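Local structure of member of DUF4221 family (3S9J) at residues L128-Y133 and I145-E150; Y133-A138 and S202-Y207; H269-K274 and S331-E336. The protein is of unknown function but folds as a six-bladed beta-propeller. One frame throughout, in Å; residues are numbered along the deposited sequence.

Contact 1: residues L128-Y133 and I145-E150; sequences LSFGSY and IFLRQE
F130 of the loop and I145 of the strand meet at about a right angle. I145 CD1 comes 3.8 Å from F130 CE2. L147 also presses on this ring: in the conformer described, one of two, its CD2 reaches the ring edge, near the plane, at F130 CD2. L147 CD1 turns instead to the backbone of S129, 3.7 Å from S129 O. F130 CG stands between its own backbone N and carbonyl carbon (chi1 38°), which sets the root of the ring on the side of the strand. An alanine here would probably leave I145 CD1 without its aromatic partner and open a gap between the loop and the strand.

No direct hydrogen bond joins the two segments. Two waters bridge the backbones instead. One accepts from R148 N at 3.1 Å and donates to S129 O at 2.7 Å. The other accepts from S129 N and donates to R148 O at 2.8 Å. R148 O takes a second bond, from Q149 NE2 at 3.0 Å, with an N-H...O angle of 142°. Q149 OE1 is held in turn by T126.

Further out, F130 touches A96 of strand 93-97 as well as I145 and L147, which puts the loop between two four-stranded sheets. This is the setting of a beta-propeller linker that runs from the last strand of one blade to the first strand of the next.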
loop_
_atom_site.group_PDB
_atom_site.type_symbol
_atom_site.label_atom_id
_atom_site.label_comp_id
_atom_site.label_asym_id
_atom_site.label_seq_id
_atom_site.Cartn_x
_atom_site.Cartn_y
_atom_site.Cartn_z
ATOM N N LEU A 128 7.077 7.859 -9.082
ATOM C CA LEU A 128 6.444 6.643 -9.625
ATOM C C LEU A 128 6.527 5.552 -8.588
ATOM O O LEU A 128 7.634 5.123 -8.234
ATOM C CB LEU A 128 7.205 6.136 -10.841
ATOM C CG LEU A 128 7.306 7.087 -11.994
ATOM C CD1 LEU A 128 8.111 6.406 -13.105
ATOM C CD2 LEU A 128 5.896 7.466 -12.422
ATOM N N SER A 129 5.385 5.104 -8.096
ATOM C CA SER A 129 5.400 4.037 -7.126
ATOM C C SER A 129 4.100 3.272 -7.093
ATOM O O SER A 129 3.031 3.801 -7.432
ATOM C CB SER A 129 5.682 4.600 -5.709
ATOM O OG SER A 129 5.770 3.541 -4.753
ATOM N N PHE A 130 4.241 2.017 -6.715
ATOM C CA PHE A 130 3.148 1.178 -6.246
ATOM C C PHE A 130 3.789 0.160 -5.297
ATOM O O PHE A 130 5.015 -0.070 -5.337
ATOM C CB PHE A 130 2.306 0.535 -7.374
ATOM C CG PHE A 130 3.083 0.076 -8.581
ATOM C CD1 PHE A 130 3.761 -1.125 -8.585
ATOM C CD2 PHE A 130 3.039 0.810 -9.770
ATOM C CE1 PHE A 130 4.463 -1.529 -9.727
ATOM C CE2 PHE A 130 3.731 0.393 -10.901
ATOM C CZ PHE A 130 4.425 -0.784 -10.876
ATOM N N GLY A 131 2.986 -0.401 -4.415
ATOM C CA GLY A 131 3.517 -1.260 -3.359
ATOM C C GLY A 131 2.495 -1.533 -2.290
ATOM O O GLY A 131 1.320 -1.195 -2.440
ATOM N N SER A 132 2.981 -2.102 -1.180
ATOM C CA SER A 132 2.112 -2.606 -0.137
ATOM C C SER A 132 2.445 -2.004 1.222
ATOM O O SER A 132 1.683 -2.185 2.151
ATOM C CB SER A 132 2.226 -4.149 -0.060
ATOM O OG SER A 132 3.609 -4.525 -0.053
ATOM N N TYR A 133 3.563 -1.298 1.346
ATOM C CA TYR A 133 4.034 -0.866 2.688
ATOM C C TYR A 133 2.947 0.038 3.283
ATOM O O TYR A 133 2.603 -0.090 4.455
ATOM C CB TYR A 133 5.361 -0.138 2.545
ATOM C CG TYR A 133 6.204 -0.067 3.788
ATOM C CD1 TYR A 133 6.685 -1.240 4.390
ATOM C CD2 TYR A 133 6.618 1.157 4.294
ATOM C CE1 TYR A 133 7.536 -1.194 5.509
ATOM C CE2 TYR A 133 7.467 1.209 5.427
ATOM C CZ TYR A 133 7.916 0.031 6.011
ATOM O OH TYR A 133 8.749 0.074 7.127
ATOM N N ILE A 145 -2.169 1.685 -16.973
ATOM C CA ILE A 145 -1.853 1.528 -15.551
ATOM C C ILE A 145 -2.060 2.873 -14.859
ATOM O O ILE A 145 -1.582 3.889 -15.336
ATOM C CB ILE A 145 -0.441 1.005 -15.330
ATOM C CG1 ILE A 145 -0.256 0.725 -13.818
ATOM C CG2 ILE A 145 0.620 1.947 -15.899
ATOM C CD1 ILE A 145 0.999 0.039 -13.484
ATOM N N PHE A 146 -2.769 2.842 -13.733
ATOM C CA PHE A 146 -3.134 4.011 -12.943
ATOM C C PHE A 146 -2.350 3.989 -11.671
ATOM O O PHE A 146 -2.285 2.949 -10.989
ATOM C CB PHE A 146 -4.598 3.954 -12.598
ATOM C CG PHE A 146 -5.499 4.231 -13.753
ATOM C CD1 PHE A 146 -5.653 3.295 -14.783
ATOM C CD2 PHE A 146 -6.225 5.422 -13.807
ATOM C CE1 PHE A 146 -6.508 3.556 -15.838
ATOM C CE2 PHE A 146 -7.079 5.672 -14.885
ATOM C CZ PHE A 146 -7.214 4.746 -15.880
ATOM N N LEU A 147 -1.775 5.133 -11.338
ATOM C CA LEU A 147 -0.810 5.328 -10.244
ATOM C C LEU A 147 -1.173 6.584 -9.441
ATOM O O LEU A 147 -1.588 7.563 -10.035
ATOM C CB LEU A 147 0.603 5.622 -10.802
ATOM C CG LEU A 147 1.489 4.551 -11.463
ATOM C CD1 LEU A 147 2.919 4.720 -10.996
ATOM C CD2 LEU A 147 1.034 3.165 -11.167
ATOM N N ARG A 148 -0.873 6.588 -8.149
ATOM C CA ARG A 148 -0.972 7.800 -7.352
ATOM C C ARG A 148 -0.025 8.853 -7.871
ATOM O O ARG A 148 1.086 8.550 -8.330
ATOM C CB ARG A 148 -0.626 7.473 -5.883
ATOM C CG ARG A 148 -0.388 8.639 -4.980
ATOM C CD ARG A 148 -0.289 8.167 -3.522
ATOM N NE ARG A 148 0.194 9.232 -2.657
ATOM C CZ ARG A 148 1.467 9.526 -2.412
ATOM N NH1 ARG A 148 2.460 8.841 -2.972
ATOM N NH2 ARG A 148 1.740 10.550 -1.603
ATOM N N GLN A 149 -0.436 10.105 -7.737
ATOM C CA GLN A 149 0.431 11.226 -8.030
ATOM C C GLN A 149 0.561 12.150 -6.797
ATOM O O GLN A 149 -0.399 12.333 -6.043
ATOM C CB GLN A 149 -0.106 11.996 -9.230
ATOM C CG GLN A 149 0.058 11.187 -10.509
ATOM C CD GLN A 149 1.495 11.109 -10.956
ATOM O OE1 GLN A 149 2.034 12.063 -11.529
ATOM N NE2 GLN A 149 2.125 9.984 -10.714
ATOM N N GLU A 150 1.779 12.661 -6.616
ATOM C CA GLU A 150 2.074 13.568 -5.502
ATOM C C GLU A 150 1.925 15.033 -5.971
ATOM O O GLU A 150 1.630 15.302 -7.146
ATOM C CB GLU A 150 3.471 13.243 -4.920
ATOM C CG GLU A 150 3.553 11.849 -4.216
ATOM C CD GLU A 150 4.895 11.581 -3.535
ATOM O OE1 GLU A 150 5.729 12.507 -3.529
ATOM O OE2 GLU A 150 5.132 10.455 -3.009
HETATM O O HOH W 1 0.481 4.287 -6.587
HETATM O O HOH W 2 3.511 7.257 -8.099
#

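Contact 2: residues Y133-A138 and S202-Y207; sequences YYNAPA and SYDYNY. With FMT (formic acid), chain H.
N135 O receives two hydrogen bonds from the strand. S202 OG donates at 2.7 Å, in the carbonyl plane and on a lone pair. Y203 N donates at 3.1 Å, nearly straight at 161°, from a position tilted out of that plane. S202 OG also bonds to I270 N. A138 N donates to Y203 OH at 2.9 Å, with a bent angle of 133°. N135 ND2 makes a weak bond to D204 OD2, the amide and carboxylate planes being 83° apart. Its stronger partner is I270 O.

CH-pi contacts cover one face of the Y203 ring. A136 CA lies 4.0 Å and P137 CD 4.1 Å from the ring centroid. A136 CB adds an apolar touch at Y203 CE1, 3.6 Å away.

Farther along the strand, Y205 OH donates to O1 of a formic acid molecule, probably from the crystallisation liquor, at 2.7 Å, and S210 OG bonds to the same molecule. Y205 CD2 sits over the centre of the Y207 ring. A water links A138 O to Y207 OH.

The loop 133-138 thus packs against strand 201-206, an edge strand paired antiparallel with strand 211-216. Strand 266-273 borders the contact through I270 and through Y272 N, which bonds D204 OD2. Strand 144-148 packs on A138 and Y203.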
loop_
_atom_site.group_PDB
_atom_site.type_symbol
_atom_site.label_atom_id
_atom_site.label_comp_id
_atom_site.label_asym_id
_atom_site.label_seq_id
_atom_site.Cartn_x
_atom_site.Cartn_y
_atom_site.Cartn_z
ATOM N N TYR A 133 3.563 -1.298 1.346
ATOM C CA TYR A 133 4.034 -0.866 2.688
ATOM C C TYR A 133 2.947 0.038 3.283
ATOM O O TYR A 133 2.603 -0.090 4.455
ATOM C CB TYR A 133 5.361 -0.138 2.545
ATOM C CG TYR A 133 6.204 -0.067 3.788
ATOM C CD1 TYR A 133 6.685 -1.240 4.390
ATOM C CD2 TYR A 133 6.618 1.157 4.294
ATOM C CE1 TYR A 133 7.536 -1.194 5.509
ATOM C CE2 TYR A 133 7.467 1.209 5.427
ATOM C CZ TYR A 133 7.916 0.031 6.011
ATOM O OH TYR A 133 8.749 0.074 7.127
ATOM N N TYR A 134 2.371 0.900 2.433
ATOM C CA TYR A 134 0.948 1.249 2.536
ATOM C C TYR A 134 0.298 0.701 1.269
ATOM O O TYR A 134 0.897 0.709 0.199
ATOM C CB TYR A 134 0.710 2.754 2.694
ATOM C CG TYR A 134 1.257 3.599 1.548
ATOM C CD1 TYR A 134 2.575 4.011 1.534
ATOM C CD2 TYR A 134 0.432 4.015 0.524
ATOM C CE1 TYR A 134 3.090 4.796 0.470
ATOM C CE2 TYR A 134 0.924 4.799 -0.510
ATOM C CZ TYR A 134 2.226 5.179 -0.545
ATOM O OH TYR A 134 2.643 5.942 -1.619
ATOM N N ASN A 135 -0.928 0.246 1.379
ATOM C CA ASN A 135 -1.554 -0.393 0.243
ATOM C C ASN A 135 -1.726 0.649 -0.895
ATOM O O ASN A 135 -2.471 1.634 -0.759
ATOM C CB ASN A 135 -2.880 -1.021 0.612
ATOM C CG ASN A 135 -3.374 -1.991 -0.459
ATOM O OD1 ASN A 135 -2.562 -2.634 -1.120
ATOM N ND2 ASN A 135 -4.692 -2.065 -0.649
ATOM N N ALA A 136 -1.020 0.408 -1.993
ATOM C CA ALA A 136 -1.047 1.272 -3.171
ATOM C C ALA A 136 -0.787 0.383 -4.408
ATOM O O ALA A 136 0.289 0.395 -4.979
ATOM C CB ALA A 136 0.007 2.326 -3.050
ATOM N N PRO A 137 -1.771 -0.416 -4.781
ATOM C CA PRO A 137 -1.509 -1.542 -5.674
ATOM C C PRO A 137 -1.407 -1.186 -7.151
ATOM O O PRO A 137 -1.075 -2.065 -7.950
ATOM C CB PRO A 137 -2.743 -2.435 -5.479
ATOM C CG PRO A 137 -3.823 -1.452 -5.104
ATOM C CD PRO A 137 -3.132 -0.483 -4.216
ATOM N N ALA A 138 -1.731 0.061 -7.483
ATOM C CA ALA A 138 -2.039 0.491 -8.851
ATOM C C ALA A 138 -3.222 -0.320 -9.336
ATOM O O ALA A 138 -3.723 -1.219 -8.646
ATOM C CB ALA A 138 -0.847 0.361 -9.777
ATOM N N SER A 202 -3.849 5.803 1.085
ATOM C CA SER A 202 -3.842 4.441 0.586
ATOM C C SER A 202 -5.045 4.279 -0.321
ATOM O O SER A 202 -6.017 5.037 -0.242
ATOM C CB SER A 202 -3.889 3.466 1.781
ATOM O OG SER A 202 -4.045 2.094 1.398
ATOM N N TYR A 203 -5.004 3.306 -1.218
ATOM C CA TYR A 203 -6.153 3.088 -2.102
ATOM C C TYR A 203 -6.189 1.616 -2.478
ATOM O O TYR A 203 -5.198 0.893 -2.352
ATOM C CB TYR A 203 -6.090 3.990 -3.360
ATOM C CG TYR A 203 -4.933 3.708 -4.284
ATOM C CD1 TYR A 203 -3.710 4.302 -4.081
ATOM C CD2 TYR A 203 -5.072 2.838 -5.351
ATOM C CE1 TYR A 203 -2.609 4.041 -4.891
ATOM C CE2 TYR A 203 -4.011 2.561 -6.183
ATOM C CZ TYR A 203 -2.771 3.143 -5.953
ATOM O OH TYR A 203 -1.712 2.880 -6.769
ATOM N N ASP A 204 -7.336 1.186 -2.948
ATOM C CA ASP A 204 -7.463 -0.118 -3.546
ATOM C C ASP A 204 -8.508 -0.043 -4.649
ATOM O O ASP A 204 -9.284 0.910 -4.722
ATOM C CB ASP A 204 -7.826 -1.180 -2.506
ATOM C CG ASP A 204 -7.266 -2.573 -2.843
ATOM O OD1 ASP A 204 -6.863 -2.825 -4.011
ATOM O OD2 ASP A 204 -7.205 -3.415 -1.913
ATOM N N TYR A 205 -8.495 -1.051 -5.511
ATOM C CA TYR A 205 -9.377 -1.082 -6.666
ATOM C C TYR A 205 -10.159 -2.390 -6.672
ATOM O O TYR A 205 -9.583 -3.454 -6.610
ATOM C CB TYR A 205 -8.603 -0.910 -7.972
ATOM C CG TYR A 205 -9.513 -0.573 -9.154
ATOM C CD1 TYR A 205 -9.974 0.716 -9.347
ATOM C CD2 TYR A 205 -9.902 -1.546 -10.081
ATOM C CE1 TYR A 205 -10.790 1.036 -10.393
ATOM C CE2 TYR A 205 -10.725 -1.224 -11.141
ATOM C CZ TYR A 205 -11.158 0.066 -11.295
ATOM O OH TYR A 205 -11.961 0.405 -12.360
ATOM N N ASN A 206 -11.470 -2.265 -6.757
ATOM C CA ASN A 206 -12.423 -3.370 -6.729
ATOM C C ASN A 206 -12.818 -3.624 -8.182
ATOM O O ASN A 206 -13.548 -2.839 -8.779
ATOM C CB ASN A 206 -13.606 -2.912 -5.853
ATOM C CG ASN A 206 -14.844 -3.801 -5.952
ATOM O OD1 ASN A 206 -14.991 -4.613 -6.866
ATOM N ND2 ASN A 206 -15.756 -3.622 -5.003
ATOM N N TYR A 207 -12.281 -4.688 -8.764
ATOM C CA TYR A 207 -12.515 -4.977 -10.188
ATOM C C TYR A 207 -13.924 -5.472 -10.458
ATOM O O TYR A 207 -14.456 -5.263 -11.539
ATOM C CB TYR A 207 -11.497 -5.968 -10.738
ATOM C CG TYR A 207 -10.107 -5.363 -10.939
ATOM C CD1 TYR A 207 -9.803 -4.646 -12.106
ATOM C CD2 TYR A 207 -9.107 -5.532 -9.990
ATOM C CE1 TYR A 207 -8.558 -4.102 -12.308
ATOM C CE2 TYR A 207 -7.841 -4.976 -10.176
ATOM C CZ TYR A 207 -7.570 -4.280 -11.355
ATOM O OH TYR A 207 -6.328 -3.725 -11.573
HETATM C C FMT H . -11.642 -2.115 -15.200
HETATM O O1 FMT H . -12.065 -1.549 -14.188
HETATM O O2 FMT H . -10.740 -2.963 -15.195
HETATM O O HOH W 3 -5.087 -3.537 -8.667
#

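Contact 3: residues H269-K274 and S331-E336; sequences HIMYDK and SFVGRE
M271, present as selenomethionine, lays its methyl end over V333: M271 CE is 3.7 Å from V333 CG2. The two side chains slide past each other in opposite directions. The M271 chain runs extended to SE, then bends at its last torsion (chi3 49°), which places CE beside the opposite strand. CE also lies 3.7 Å from F332 CA. SE passes S331 CB at 4.2 Å, so one side chain spans three consecutive residues.

V333 uses both its branches. CG2 faces M271 CE and also lies 3.9 Å from Y272 O. CG1, anti to the backbone N (chi1 177°), packs on the D273 side chain, 3.4 Å from D273 CG. The D273 and V333 side chains cross at about a right angle. The contact is apolar on the valine side, and the D273 carboxylate finds its charge partner elsewhere: OD2 forms a salt bridge with R276 and a hydrogen bond with Y280 OH.

At the other end, H269 NE2 comes no closer than 4.5 Å to S331 CB. The two residues are tied through a shared acceptor, since H269 NE2 and S331 OG both bond to Y328 O.

No hydrogen bond crosses between the segments. The strands run almost parallel, 14° apart, with axes 7.7 Å from each other at closest. They belong to different sheets, and F282 and L338 from the second strands of those sheets complete the packing around M271. Strands 266-273 and 327-334 are edge strands of neighbouring blades. Such parallel edge strands of successive blades, joined by side chains rather than by backbone bonds, are characteristic of the inner wall of a beta-propeller.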
loop_
_atom_site.group_PDB
_atom_site.type_symbol
_atom_site.label_atom_id
_atom_site.label_comp_id
_atom_site.label_asym_id
_atom_site.label_seq_id
_atom_site.Cartn_x
_atom_site.Cartn_y
_atom_site.Cartn_z
ATOM N N HIS A 269 -3.625 1.415 5.711
ATOM C CA HIS A 269 -4.177 0.734 4.546
ATOM C C HIS A 269 -5.693 0.873 4.432
ATOM O O HIS A 269 -6.422 0.803 5.438
ATOM C CB HIS A 269 -3.955 -0.781 4.579
ATOM C CG HIS A 269 -2.562 -1.232 4.868
ATOM N ND1 HIS A 269 -1.492 -0.957 4.037
ATOM C CD2 HIS A 269 -2.101 -2.068 5.823
ATOM C CE1 HIS A 269 -0.421 -1.572 4.502
ATOM N NE2 HIS A 269 -0.761 -2.246 5.593
ATOM N N ILE A 270 -6.166 0.999 3.199
ATOM C CA ILE A 270 -7.507 0.556 2.853
ATOM C C ILE A 270 -7.336 -0.628 1.892
ATOM O O ILE A 270 -6.605 -0.552 0.912
ATOM C CB ILE A 270 -8.411 1.707 2.294
ATOM C CG1 ILE A 270 -9.864 1.225 2.029
ATOM C CG2 ILE A 270 -7.809 2.338 1.035
ATOM C CD1 ILE A 270 -10.633 0.832 3.310
HETATM N N MSE A 271 -8.018 -1.733 2.187
HETATM C CA MSE A 271 -7.842 -2.967 1.436
HETATM C C MSE A 271 -9.190 -3.574 1.096
HETATM O O MSE A 271 -10.037 -3.747 1.970
HETATM C CB MSE A 271 -7.022 -3.978 2.242
HETATM C CG MSE A 271 -5.722 -3.486 2.649
HETATM SE SE MSE A 271 -4.740 -4.907 3.577
HETATM C CE MSE A 271 -4.866 -6.192 2.636
ATOM N N TYR A 272 -9.369 -3.930 -0.173
ATOM C CA TYR A 272 -10.557 -4.633 -0.613
ATOM C C TYR A 272 -10.332 -6.130 -0.525
ATOM O O TYR A 272 -9.277 -6.617 -0.896
ATOM C CB TYR A 272 -10.888 -4.257 -2.064
ATOM C CG TYR A 272 -12.077 -4.999 -2.612
ATOM C CD1 TYR A 272 -13.281 -4.958 -1.962
ATOM C CD2 TYR A 272 -11.995 -5.712 -3.791
ATOM C CE1 TYR A 272 -14.380 -5.651 -2.448
ATOM C CE2 TYR A 272 -13.104 -6.411 -4.292
ATOM C CZ TYR A 272 -14.283 -6.373 -3.622
ATOM O OH TYR A 272 -15.407 -7.050 -4.080
ATOM N N ASP A 273 -11.321 -6.846 0.004
ATOM C CA ASP A 273 -11.318 -8.299 0.092
ATOM C C ASP A 273 -12.255 -8.819 -1.012
ATOM O O ASP A 273 -13.491 -8.748 -0.871
ATOM C CB ASP A 273 -11.826 -8.708 1.487
ATOM C CG ASP A 273 -11.852 -10.213 1.717
ATOM O OD1 ASP A 273 -11.990 -10.992 0.733
ATOM O OD2 ASP A 273 -11.737 -10.603 2.918
ATOM N N LYS A 274 -11.654 -9.321 -2.097
ATOM C CA LYS A 274 -12.392 -9.784 -3.295
ATOM C C LYS A 274 -13.161 -11.078 -3.042
ATOM O O LYS A 274 -14.074 -11.389 -3.789
ATOM C CB LYS A 274 -11.448 -9.952 -4.515
ATOM C CG LYS A 274 -10.401 -11.083 -4.415
ATOM C CD LYS A 274 -9.238 -10.958 -5.477
ATOM C CE LYS A 274 -7.912 -11.690 -5.007
ATOM N NZ LYS A 274 -6.683 -11.895 -5.960
ATOM N N SER A 331 0.654 -6.957 4.956
ATOM C CA SER A 331 -0.671 -7.555 5.073
ATOM C C SER A 331 -1.186 -7.854 3.661
ATOM O O SER A 331 -0.819 -7.157 2.713
ATOM C CB SER A 331 -1.646 -6.616 5.809
ATOM O OG SER A 331 -1.271 -6.481 7.167
ATOM N N PHE A 332 -2.005 -8.892 3.538
ATOM C CA PHE A 332 -2.670 -9.204 2.274
ATOM C C PHE A 332 -3.942 -9.981 2.504
ATOM O O PHE A 332 -4.129 -10.632 3.541
ATOM C CB PHE A 332 -1.753 -9.986 1.335
ATOM C CG PHE A 332 -1.507 -11.431 1.735
ATOM C CD1 PHE A 332 -0.424 -11.763 2.559
ATOM C CD2 PHE A 332 -2.301 -12.467 1.251
ATOM C CE1 PHE A 332 -0.166 -13.070 2.921
ATOM C CE2 PHE A 332 -2.049 -13.806 1.621
ATOM C CZ PHE A 332 -0.971 -14.107 2.449
ATOM N N VAL A 333 -4.847 -9.900 1.542
ATOM C CA VAL A 333 -6.073 -10.708 1.609
ATOM C C VAL A 333 -5.860 -11.945 0.745
ATOM O O VAL A 333 -5.509 -11.831 -0.435
ATOM C CB VAL A 333 -7.284 -9.945 1.090
ATOM C CG1 VAL A 333 -8.568 -10.868 1.101
ATOM C CG2 VAL A 333 -7.516 -8.671 1.926
ATOM N N GLY A 334 -6.048 -13.117 1.344
ATOM C CA GLY A 334 -6.019 -14.400 0.658
ATOM C C GLY A 334 -7.395 -15.023 0.607
ATOM O O GLY A 334 -8.353 -14.477 1.149
ATOM N N ARG A 335 -7.494 -16.185 -0.027
ATOM C CA ARG A 335 -8.780 -16.915 -0.066
ATOM C C ARG A 335 -9.417 -17.094 1.304
ATOM O O ARG A 335 -10.630 -16.945 1.433
ATOM C CB ARG A 335 -8.589 -18.281 -0.716
ATOM C CG ARG A 335 -8.266 -18.225 -2.195
ATOM C CD ARG A 335 -7.871 -19.634 -2.677
ATOM N NE ARG A 335 -7.640 -19.664 -4.109
ATOM C CZ ARG A 335 -7.439 -20.769 -4.830
ATOM N NH1 ARG A 335 -7.424 -21.969 -4.270
ATOM N NH2 ARG A 335 -7.266 -20.665 -6.129
ATOM N N GLU A 336 -8.616 -17.414 2.325
ATOM C CA GLU A 336 -9.127 -17.754 3.647
ATOM C C GLU A 336 -9.406 -16.571 4.564
ATOM O O GLU A 336 -10.121 -16.709 5.584
ATOM C CB GLU A 336 -8.165 -18.704 4.354
ATOM C CG GLU A 336 -8.065 -20.100 3.718
ATOM C CD GLU A 336 -9.403 -20.825 3.630
ATOM O OE1 GLU A 336 -10.257 -20.679 4.531
ATOM O OE2 GLU A 336 -9.605 -21.535 2.634
#

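Overall arrangement
From the N terminus, the linker after strand 112-117 enters both early contacts. Contact 1 closes a short loop, with 11 residues between 128-133 and 145-150. Contact 2 begins at Y133, which it shares with contact 1, and closes a longer loop to 202-207, so the two cross along the chain. They touch where G131 N probably bonds to A136 O. Contact 3 follows in series and closes a loop with 56 residues between 269-274 and 331-336. It meets contact 2 through D204 and N135, which reach Y272 N and I270 O. Together the contacts tie blades 139-183, 201-235 and 266-321 to the closing sheet, where strand 8-19 pairs with 354-364.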